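Local atomic coordinates of peptidase M16 C-terminal domain-containing protein (PDB entry 3D3Y), a protein that is of unknown function but belongs to the peptidase M16 family, with an inactive-type M16 domain, and may bind a metal ion. Residues Ser47-Thr52 with Ala129-Arg134; Asn53-Pro58 with Ala119-Ala124; Glu65-Leu70 with Val110-Glu115. One frame throughout, in Å; residues are numbered along the deposited sequence.

Contact 1. Residues Ser47-Thr52 with Ala129-Arg134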
loop_
_atom_site.group_PDB
_atom_site.type_symbol
_atom_site.label_atom_id
_atom_site.label_comp_id
_atom_site.label_asym_id
_atom_site.label_seq_id
_atom_site.Cartn_x
_atom_site.Cartn_y
_atom_site.Cartn_z
ATOM N N SER A 47 -7.969 -11.655 -6.319
ATOM C CA SER A 47 -7.573 -10.649 -7.293
ATOM C C SER A 47 -6.915 -11.322 -8.509
ATOM O O SER A 47 -7.113 -10.871 -9.653
ATOM C CB SER A 47 -6.663 -9.580 -6.654
ATOM O OG SER A 47 -5.342 -10.055 -6.453
ATOM N N SER A 48 -6.148 -12.401 -8.296
ATOM C CA SER A 48 -5.582 -13.121 -9.440
ATOM C C SER A 48 -6.654 -13.884 -10.220
ATOM O O SER A 48 -6.623 -13.917 -11.432
ATOM C CB SER A 48 -4.525 -14.122 -9.008
ATOM O OG SER A 48 -3.333 -13.436 -8.704
ATOM N N LEU A 49 -7.623 -14.450 -9.515
ATOM C CA LEU A 49 -8.643 -15.262 -10.167
ATOM C C LEU A 49 -9.520 -14.395 -11.045
ATOM O O LEU A 49 -9.811 -14.782 -12.206
ATOM C CB LEU A 49 -9.483 -16.028 -9.141
ATOM C CG LEU A 49 -8.768 -17.103 -8.308
ATOM C CD1 LEU A 49 -9.601 -17.559 -7.105
ATOM C CD2 LEU A 49 -8.401 -18.349 -9.159
HETATM N N MSE A 50 -9.917 -13.229 -10.531
HETATM C CA MSE A 50 -10.873 -12.398 -11.261
HETATM C C MSE A 50 -10.231 -11.669 -12.441
HETATM O O MSE A 50 -10.925 -11.244 -13.369
HETATM C CB MSE A 50 -11.567 -11.430 -10.313
HETATM C CG MSE A 50 -12.439 -12.208 -9.306
HETATM SE SE MSE A 50 -13.303 -10.953 -8.116
HETATM C CE MSE A 50 -14.240 -9.839 -9.419
ATOM N N GLU A 51 -8.903 -11.560 -12.419
ATOM C CA GLU A 51 -8.148 -10.880 -13.475
ATOM C C GLU A 51 -7.848 -11.788 -14.675
ATOM O O GLU A 51 -7.833 -11.321 -15.821
ATOM C CB GLU A 51 -6.819 -10.390 -12.872
ATOM C CG GLU A 51 -5.914 -9.651 -13.810
ATOM C CD GLU A 51 -4.582 -9.306 -13.131
ATOM O OE1 GLU A 51 -3.811 -10.240 -12.840
ATOM O OE2 GLU A 51 -4.332 -8.118 -12.856
ATOM N N THR A 52 -7.576 -13.068 -14.408
ATOM C CA THR A 52 -7.013 -13.966 -15.414
ATOM C C THR A 52 -8.040 -14.373 -16.480
ATOM O O THR A 52 -7.700 -14.484 -17.664
ATOM C CB THR A 52 -6.353 -15.182 -14.754
ATOM O OG1 THR A 52 -5.730 -16.010 -15.749
ATOM C CG2 THR A 52 -7.358 -16.019 -13.954
ATOM N N ALA A 129 -11.551 -25.219 -11.926
ATOM C CA ALA A 129 -10.452 -25.916 -11.243
ATOM C C ALA A 129 -9.075 -25.678 -11.868
ATOM O O ALA A 129 -8.074 -25.494 -11.161
ATOM C CB ALA A 129 -10.745 -27.420 -11.176
ATOM N N GLU A 130 -9.000 -25.696 -13.195
ATOM C CA GLU A 130 -7.713 -25.499 -13.827
ATOM C C GLU A 130 -7.227 -24.129 -13.489
ATOM O O GLU A 130 -6.059 -23.934 -13.124
ATOM C CB GLU A 130 -7.791 -25.655 -15.342
ATOM C CG GLU A 130 -6.405 -25.740 -15.989
ATOM C CD GLU A 130 -6.214 -24.764 -17.165
ATOM O OE1 GLU A 130 -6.784 -25.035 -18.260
ATOM O OE2 GLU A 130 -5.473 -23.737 -16.979
ATOM N N THR A 131 -8.133 -23.161 -13.594
ATOM C CA THR A 131 -7.779 -21.772 -13.356
ATOM C C THR A 131 -7.382 -21.600 -11.900
ATOM O O THR A 131 -6.388 -20.920 -11.595
ATOM C CB THR A 131 -8.954 -20.794 -13.666
ATOM O OG1 THR A 131 -9.276 -20.829 -15.068
ATOM C CG2 THR A 131 -8.584 -19.377 -13.259
ATOM N N PHE A 132 -8.144 -22.221 -11.000
ATOM C CA PHE A 132 -7.874 -22.069 -9.586
ATOM C C PHE A 132 -6.499 -22.621 -9.202
ATOM O O PHE A 132 -5.725 -21.988 -8.498
ATOM C CB PHE A 132 -8.939 -22.773 -8.709
ATOM C CG PHE A 132 -8.641 -22.615 -7.263
ATOM C CD1 PHE A 132 -8.952 -21.411 -6.637
ATOM C CD2 PHE A 132 -7.918 -23.604 -6.560
ATOM C CE1 PHE A 132 -8.622 -21.203 -5.311
ATOM C CE2 PHE A 132 -7.575 -23.405 -5.216
ATOM C CZ PHE A 132 -7.926 -22.200 -4.602
ATOM N N GLN A 133 -6.215 -23.841 -9.624
ATOM C CA GLN A 133 -4.943 -24.455 -9.268
ATOM C C GLN A 133 -3.745 -23.676 -9.825
ATOM O O GLN A 133 -2.757 -23.465 -9.109
ATOM C CB GLN A 133 -4.950 -25.895 -9.752
ATOM C CG GLN A 133 -3.622 -26.637 -9.784
ATOM C CD GLN A 133 -3.610 -27.561 -10.982
ATOM O OE1 GLN A 133 -3.515 -27.092 -12.137
ATOM N NE2 GLN A 133 -3.768 -28.867 -10.739
ATOM N N ARG A 134 -3.837 -23.247 -11.088
ATOM C CA ARG A 134 -2.810 -22.411 -11.701
ATOM C C ARG A 134 -2.542 -21.142 -10.891
ATOM O O ARG A 134 -1.374 -20.826 -10.605
ATOM C CB ARG A 134 -3.185 -22.042 -13.135
ATOM C CG ARG A 134 -2.225 -20.992 -13.778
ATOM C CD ARG A 134 -2.362 -20.913 -15.316
ATOM N NE ARG A 134 -3.752 -21.076 -15.793
ATOM C CZ ARG A 134 -4.691 -20.126 -15.792
ATOM N NH1 ARG A 134 -5.907 -20.408 -16.253
ATOM N NH2 ARG A 134 -4.430 -18.900 -15.339
HETATM O O HOH W 1 -7.111 -17.972 -17.816
#
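Leu49 and Thr52, near the end of helix 40-52, meet Thr131, Phe132 and Arg134, in the first turns of helix 129-148, in a helix-helix packing. The axes of the two short segments approach to 10.0 Å and their directions differ by 132°. Both Leu49 methyls meet Phe132: CD1 comes to the rim of the ring, near the ring plane, 3.9 Å from Phe132 CD1, while CD2 rests 3.8 Å from Phe132 CA. Leu188 of helix 185-198 touches both residues. One turn on from Leu49, Thr52 meets Thr131 tip to tip, with CG2 3.6 Å from CG2. Thr131 turns its OG1 elsewhere, to Glu128. Thr52 holds OG1 anti to its backbone N (chi1 -176°), where it accepts a bond of 3.2 Å from Arg134 NH2, the threonine oxygen lying close to the guanidinium plane. Another edge of that guanidinium faces Glu130 OE2, which takes two weak bonds, from NE and NH1, in a salt bridge within the same helix. Water 1 also joins Thr52 OG1 to Arg134 NH1, weakly on the arginine side. The contact thus grades from buried hydrocarbon at Leu49 and Phe132 to a hydrated polar margin, where Glu130 probably offsets part of the arginine's charge while NH2 reaches the threonine hydroxyl.

Contact 2. Residues Asn53-Pro58 with Ala119-Ala124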
loop_
_atom_site.group_PDB
_atom_site.type_symbol
_atom_site.label_atom_id
_atom_site.label_comp_id
_atom_site.label_asym_id
_atom_site.label_seq_id
_atom_site.Cartn_x
_atom_site.Cartn_y
_atom_site.Cartn_z
ATOM N N ASN A 53 -9.283 -14.600 -16.039
ATOM C CA ASN A 53 -10.395 -14.947 -16.925
ATOM C C ASN A 53 -11.707 -14.746 -16.188
ATOM O O ASN A 53 -11.708 -14.492 -14.969
ATOM C CB ASN A 53 -10.242 -16.365 -17.545
ATOM C CG ASN A 53 -10.241 -17.487 -16.510
ATOM O OD1 ASN A 53 -11.093 -17.517 -15.626
ATOM N ND2 ASN A 53 -9.286 -18.447 -16.646
ATOM N N SER A 54 -12.822 -14.835 -16.914
ATOM C CA SER A 54 -14.143 -14.732 -16.294
ATOM C C SER A 54 -15.060 -15.757 -16.960
ATOM O O SER A 54 -14.652 -16.438 -17.899
ATOM C CB SER A 54 -14.699 -13.300 -16.416
ATOM O OG SER A 54 -15.071 -13.001 -17.757
ATOM N N LEU A 55 -16.300 -15.844 -16.502
ATOM C CA LEU A 55 -17.244 -16.830 -17.068
ATOM C C LEU A 55 -17.337 -16.744 -18.599
ATOM O O LEU A 55 -17.349 -17.772 -19.294
ATOM C CB LEU A 55 -18.633 -16.613 -16.490
ATOM C CG LEU A 55 -19.658 -17.687 -16.818
ATOM C CD1 LEU A 55 -19.283 -18.997 -16.103
ATOM C CD2 LEU A 55 -21.056 -17.193 -16.429
ATOM N N ASN A 56 -17.439 -15.520 -19.113
ATOM C CA ASN A 56 -17.696 -15.290 -20.538
ATOM C C ASN A 56 -16.461 -14.911 -21.350
ATOM O O ASN A 56 -16.529 -14.854 -22.579
ATOM C CB ASN A 56 -18.833 -14.281 -20.723
ATOM C CG ASN A 56 -20.149 -14.789 -20.132
ATOM O OD1 ASN A 56 -20.559 -15.933 -20.393
ATOM N ND2 ASN A 56 -20.791 -13.966 -19.305
ATOM N N TYR A 57 -15.338 -14.687 -20.663
ATOM C CA TYR A 57 -14.010 -14.640 -21.289
ATOM C C TYR A 57 -13.152 -15.720 -20.613
ATOM O O TYR A 57 -12.272 -15.409 -19.799
ATOM C CB TYR A 57 -13.399 -13.233 -21.149
ATOM C CG TYR A 57 -14.355 -12.178 -21.644
ATOM C CD1 TYR A 57 -14.665 -12.084 -22.997
ATOM C CD2 TYR A 57 -14.999 -11.310 -20.753
ATOM C CE1 TYR A 57 -15.582 -11.144 -23.461
ATOM C CE2 TYR A 57 -15.915 -10.339 -21.223
ATOM C CZ TYR A 57 -16.199 -10.280 -22.580
ATOM O OH TYR A 57 -17.106 -9.348 -23.070
ATOM N N PRO A 58 -13.468 -17.002 -20.893
ATOM C CA PRO A 58 -13.002 -18.141 -20.066
ATOM C C PRO A 58 -11.526 -18.482 -20.116
ATOM O O PRO A 58 -11.096 -19.410 -19.445
ATOM C CB PRO A 58 -13.841 -19.327 -20.570
ATOM C CG PRO A 58 -14.292 -18.963 -21.934
ATOM C CD PRO A 58 -14.380 -17.437 -21.971
ATOM N N ALA A 119 -19.723 -11.699 -13.225
ATOM C CA ALA A 119 -19.728 -12.980 -13.930
ATOM C C ALA A 119 -18.344 -13.601 -13.885
ATOM O O ALA A 119 -17.746 -13.855 -14.924
ATOM C CB ALA A 119 -20.249 -12.842 -15.402
ATOM N N PRO A 120 -17.832 -13.856 -12.665
ATOM C CA PRO A 120 -16.528 -14.500 -12.570
ATOM C C PRO A 120 -16.640 -15.953 -13.011
ATOM O O PRO A 120 -17.755 -16.463 -13.202
ATOM C CB PRO A 120 -16.230 -14.422 -11.078
ATOM C CG PRO A 120 -17.573 -14.465 -10.439
ATOM C CD PRO A 120 -18.375 -13.562 -11.314
ATOM N N ASN A 121 -15.499 -16.609 -13.149
ATOM C CA ASN A 121 -15.442 -17.952 -13.692
ATOM C C ASN A 121 -15.729 -18.985 -12.590
ATOM O O ASN A 121 -14.852 -19.746 -12.175
ATOM C CB ASN A 121 -14.075 -18.180 -14.351
ATOM C CG ASN A 121 -14.060 -19.408 -15.254
ATOM O OD1 ASN A 121 -15.097 -20.043 -15.481
ATOM N ND2 ASN A 121 -12.867 -19.752 -15.778
ATOM N N ILE A 122 -16.966 -18.960 -12.100
ATOM C CA ILE A 122 -17.408 -19.864 -11.047
ATOM C C ILE A 122 -18.484 -20.749 -11.629
ATOM O O ILE A 122 -19.395 -20.245 -12.329
ATOM C CB ILE A 122 -17.970 -19.075 -9.812
ATOM C CG1 ILE A 122 -16.895 -18.111 -9.239
ATOM C CG2 ILE A 122 -18.578 -20.051 -8.748
ATOM C CD1 ILE A 122 -17.371 -17.271 -8.090
ATOM N N GLN A 123 -18.373 -22.059 -11.372
ATOM C CA GLN A 123 -19.400 -23.024 -11.764
ATOM C C GLN A 123 -19.887 -23.797 -10.566
ATOM O O GLN A 123 -19.084 -24.374 -9.820
ATOM C CB GLN A 123 -18.891 -24.029 -12.800
ATOM C CG GLN A 123 -18.681 -23.431 -14.178
ATOM C CD GLN A 123 -17.330 -22.811 -14.272
ATOM O OE1 GLN A 123 -16.393 -23.265 -13.600
ATOM N NE2 GLN A 123 -17.196 -21.774 -15.101
ATOM N N ALA A 124 -21.205 -23.828 -10.391
ATOM C CA ALA A 124 -21.829 -24.486 -9.219
ATOM C C ALA A 124 -21.025 -24.249 -7.937
ATOM O O ALA A 124 -20.614 -25.189 -7.241
ATOM C CB ALA A 124 -22.060 -25.962 -9.486
HETATM O O HOH W 2 -13.348 -14.965 -12.518
HETATM O O HOH W 3 -17.777 -13.013 -17.684
HETATM O O HOH W 4 -11.921 -21.478 -18.114
#
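The side-chain amides of Asn53 and Asn121 cross obliquely, their planes 74° apart. Asn121 ND2 donates to Asn53 OD1 over 2.9 Å, but it comes from above the carbonyl plane, 56° out of it. The other end of the Asn121 amide, OD1, accepts from Gln123 NE2 at 2.7 Å, with the oxygen lying in the Gln123 amide plane. Asn121 is therefore held by bonds at both ends, and water 4 adds a third by accepting from ND2 and donating to Pro58 O. Asn53 ND2 turns instead to Thr131 OG1. Leu55 passes obliquely by Gln123, its CD1 3.6 Å from NE2, and lays CB against the backbone oxygens of Ala119 and Pro120. The backbones are tied directly where Leu55 N donates to Ala119 O at 2.9 Å. That oxygen also receives water 3, which in turn accepts from Ser54 OG, 2.7 Å away, and from Asn56 N. Ser54 OG stands between its own backbone N and carbonyl carbon (chi1 71°), and this position brings it to the water. Water 2 bridges Asn121 N and Asn53 O. Asn121 centres an inverse gamma turn, with a weak bond from Ile122 N to Pro120 O. Direct and water-mediated bonds thus join the loop leaving helix 40-52 to the turn after helix 105-118 and the first strand of the small hairpin 122-123/126-127.

Contact 3. Residues Glu65-Leu70 with Val110-Glu115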
loop_
_atom_site.group_PDB
_atom_site.type_symbol
_atom_site.label_atom_id
_atom_site.label_comp_id
_atom_site.label_asym_id
_atom_site.label_seq_id
_atom_site.Cartn_x
_atom_site.Cartn_y
_atom_site.Cartn_z
ATOM N N GLU A 65 -8.313 -10.560 -26.017
ATOM C CA GLU A 65 -9.000 -10.226 -27.247
ATOM C C GLU A 65 -10.155 -9.229 -26.993
ATOM O O GLU A 65 -10.386 -8.332 -27.793
ATOM C CB GLU A 65 -9.495 -11.532 -27.868
ATOM C CG GLU A 65 -10.611 -11.521 -28.933
ATOM C CD GLU A 65 -11.089 -12.979 -29.236
ATOM O OE1 GLU A 65 -10.201 -13.873 -29.399
ATOM O OE2 GLU A 65 -12.322 -13.242 -29.288
ATOM N N ARG A 66 -10.877 -9.382 -25.888
ATOM C CA ARG A 66 -11.889 -8.387 -25.522
ATOM C C ARG A 66 -11.225 -7.021 -25.213
ATOM O O ARG A 66 -11.697 -5.962 -25.672
ATOM C CB ARG A 66 -12.681 -8.871 -24.314
ATOM C CG ARG A 66 -13.749 -7.901 -23.832
ATOM C CD ARG A 66 -14.653 -7.419 -24.991
ATOM N NE ARG A 66 -15.770 -6.597 -24.493
ATOM C CZ ARG A 66 -16.462 -5.736 -25.238
ATOM N NH1 ARG A 66 -16.170 -5.571 -26.512
ATOM N NH2 ARG A 66 -17.453 -5.048 -24.703
ATOM N N LEU A 67 -10.125 -7.046 -24.457
ATOM C CA LEU A 67 -9.365 -5.821 -24.179
ATOM C C LEU A 67 -8.934 -5.082 -25.463
ATOM O O LEU A 67 -8.954 -3.840 -25.542
ATOM C CB LEU A 67 -8.164 -6.106 -23.271
ATOM C CG LEU A 67 -8.548 -6.535 -21.850
ATOM C CD1 LEU A 67 -7.290 -7.039 -21.140
ATOM C CD2 LEU A 67 -9.202 -5.344 -21.101
ATOM N N ALA A 68 -8.625 -5.863 -26.482
ATOM C CA ALA A 68 -8.215 -5.334 -27.773
ATOM C C ALA A 68 -9.429 -4.750 -28.487
ATOM O O ALA A 68 -9.344 -3.673 -29.078
ATOM C CB ALA A 68 -7.596 -6.445 -28.583
ATOM N N GLU A 69 -10.582 -5.430 -28.399
ATOM C CA GLU A 69 -11.831 -4.896 -28.930
ATOM C C GLU A 69 -12.137 -3.568 -28.291
ATOM O O GLU A 69 -12.715 -2.674 -28.954
ATOM C CB GLU A 69 -13.022 -5.818 -28.633
ATOM C CG GLU A 69 -13.246 -6.961 -29.589
ATOM C CD GLU A 69 -14.354 -7.903 -29.092
ATOM O OE1 GLU A 69 -15.258 -7.479 -28.314
ATOM O OE2 GLU A 69 -14.288 -9.090 -29.467
ATOM N N LEU A 70 -11.767 -3.442 -27.002
ATOM C CA LEU A 70 -11.981 -2.206 -26.265
ATOM C C LEU A 70 -10.883 -1.183 -26.562
ATOM O O LEU A 70 -10.457 -0.415 -25.680
ATOM C CB LEU A 70 -12.079 -2.473 -24.757
ATOM C CG LEU A 70 -13.275 -3.344 -24.318
ATOM C CD1 LEU A 70 -13.052 -3.933 -22.908
ATOM C CD2 LEU A 70 -14.624 -2.549 -24.386
ATOM N N VAL A 110 -17.730 -0.205 -18.991
ATOM C CA VAL A 110 -18.598 -0.586 -17.863
ATOM C C VAL A 110 -19.169 -1.982 -18.066
ATOM O O VAL A 110 -19.271 -2.747 -17.131
ATOM C CB VAL A 110 -19.733 0.424 -17.623
ATOM C CG1 VAL A 110 -20.698 -0.053 -16.539
ATOM C CG2 VAL A 110 -19.159 1.782 -17.241
ATOM N N ASP A 111 -19.543 -2.321 -19.289
ATOM C CA ASP A 111 -19.989 -3.682 -19.572
ATOM C C ASP A 111 -18.879 -4.677 -19.231
ATOM O O ASP A 111 -19.135 -5.728 -18.654
ATOM C CB ASP A 111 -20.436 -3.830 -21.040
ATOM C CG ASP A 111 -20.892 -5.259 -21.381
ATOM O OD1 ASP A 111 -22.009 -5.627 -20.971
ATOM O OD2 ASP A 111 -20.151 -6.005 -22.069
ATOM N N PHE A 112 -17.641 -4.346 -19.583
ATOM C CA PHE A 112 -16.522 -5.260 -19.282
ATOM C C PHE A 112 -16.321 -5.430 -17.779
ATOM O O PHE A 112 -16.143 -6.561 -17.280
ATOM C CB PHE A 112 -15.225 -4.753 -19.904
ATOM C CG PHE A 112 -14.055 -5.667 -19.668
ATOM C CD1 PHE A 112 -13.943 -6.858 -20.374
ATOM C CD2 PHE A 112 -13.075 -5.331 -18.740
ATOM C CE1 PHE A 112 -12.839 -7.717 -20.163
ATOM C CE2 PHE A 112 -11.955 -6.167 -18.532
ATOM C CZ PHE A 112 -11.844 -7.363 -19.244
ATOM N N LEU A 113 -16.348 -4.321 -17.051
ATOM C CA LEU A 113 -16.370 -4.385 -15.594
ATOM C C LEU A 113 -17.513 -5.246 -15.053
ATOM O O LEU A 113 -17.333 -6.013 -14.091
ATOM C CB LEU A 113 -16.409 -2.992 -14.970
ATOM C CG LEU A 113 -15.214 -2.066 -15.239
ATOM C CD1 LEU A 113 -15.593 -0.697 -14.759
ATOM C CD2 LEU A 113 -13.964 -2.616 -14.531
ATOM N N LYS A 114 -18.708 -5.111 -15.635
ATOM C CA LYS A 114 -19.833 -5.891 -15.140
ATOM C C LYS A 114 -19.531 -7.392 -15.276
ATOM O O LYS A 114 -19.905 -8.207 -14.380
ATOM C CB LYS A 114 -21.116 -5.526 -15.904
ATOM C CG LYS A 114 -22.356 -6.186 -15.366
ATOM C CD LYS A 114 -23.588 -5.793 -16.167
ATOM C CE LYS A 114 -24.839 -6.269 -15.427
ATOM N NZ LYS A 114 -26.086 -6.262 -16.264
ATOM N N GLU A 115 -18.912 -7.753 -16.413
ATOM C CA GLU A 115 -18.512 -9.143 -16.690
ATOM C C GLU A 115 -17.512 -9.623 -15.656
ATOM O O GLU A 115 -17.713 -10.678 -14.999
ATOM C CB GLU A 115 -17.945 -9.295 -18.113
ATOM C CG GLU A 115 -19.017 -9.225 -19.252
ATOM C CD GLU A 115 -19.995 -10.428 -19.243
ATOM O OE1 GLU A 115 -19.641 -11.527 -18.739
ATOM O OE2 GLU A 115 -21.138 -10.267 -19.736
#
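Phe112 and Arg66 both hold CG anti to the backbone N (chi1 -178° for Phe112), which carries each CG out from its helix, and a bend at chi2 (50°) turns Arg66 CD; the two side chains slide past each other in opposite directions. They belong to an antiparallel helix pair, helix 60-69 beside helix 105-118, which are linked along the chain by the beta hairpin of strands 74-82 and 85-95. The axes of the two short segments are 11.6 Å apart at their closest, and Phe112 points into the interface. Three side chains of helix 60-69 and its end gather round it. Arg66 CG lies 3.6 Å from Phe112 CD1, Leu67 CD2 is 3.8 Å from CZ at the far end of the ring, and Leu70 CD1 meets the near end, 3.8 Å from CB. Phe112 also packs edge-to-face with Phe75 and touches Met92, which roots the helix pair on the sheet. At the polar margin the arginine has two acidic neighbours. Glu69 OE1 accepts from Arg66 NH1 at 2.8 Å through its anti lone pair, a salt bridge inside one helix. Asp111 OD2 stands 3.9 Å from Arg66 NH2, a long salt bridge across the contact, with carboxylate and guanidinium turned steeply against each other. The two carboxylates would share the arginine's positive charge. Leu70 CD2 backs one guanidinium face, 3.7 Å above its plane, over the centre.

In the fold
The three contacts lie on one side of the chain's centre, among the helices that accompany the six-stranded mixed sheet. Their first segments follow one another through helix 40-52, the loop 53-58 and helix 60-69, whereas the partners come in reverse order: 110-115, 119-124, 129-134. Contact 3 therefore closes the shortest loop, contact 2 a longer one and contact 1 the longest. Contact 2 sits between the others, with centres 10 Å from contact 1 and 14 Å from contact 3; contacts 1 and 3 are 18 Å apart and do not touch. Asn53–Thr131 and Asn56–Glu115 pairs tie the neighbours together, so one continuous interface joins chain 47-70 to chain 110-134 beside that sheet.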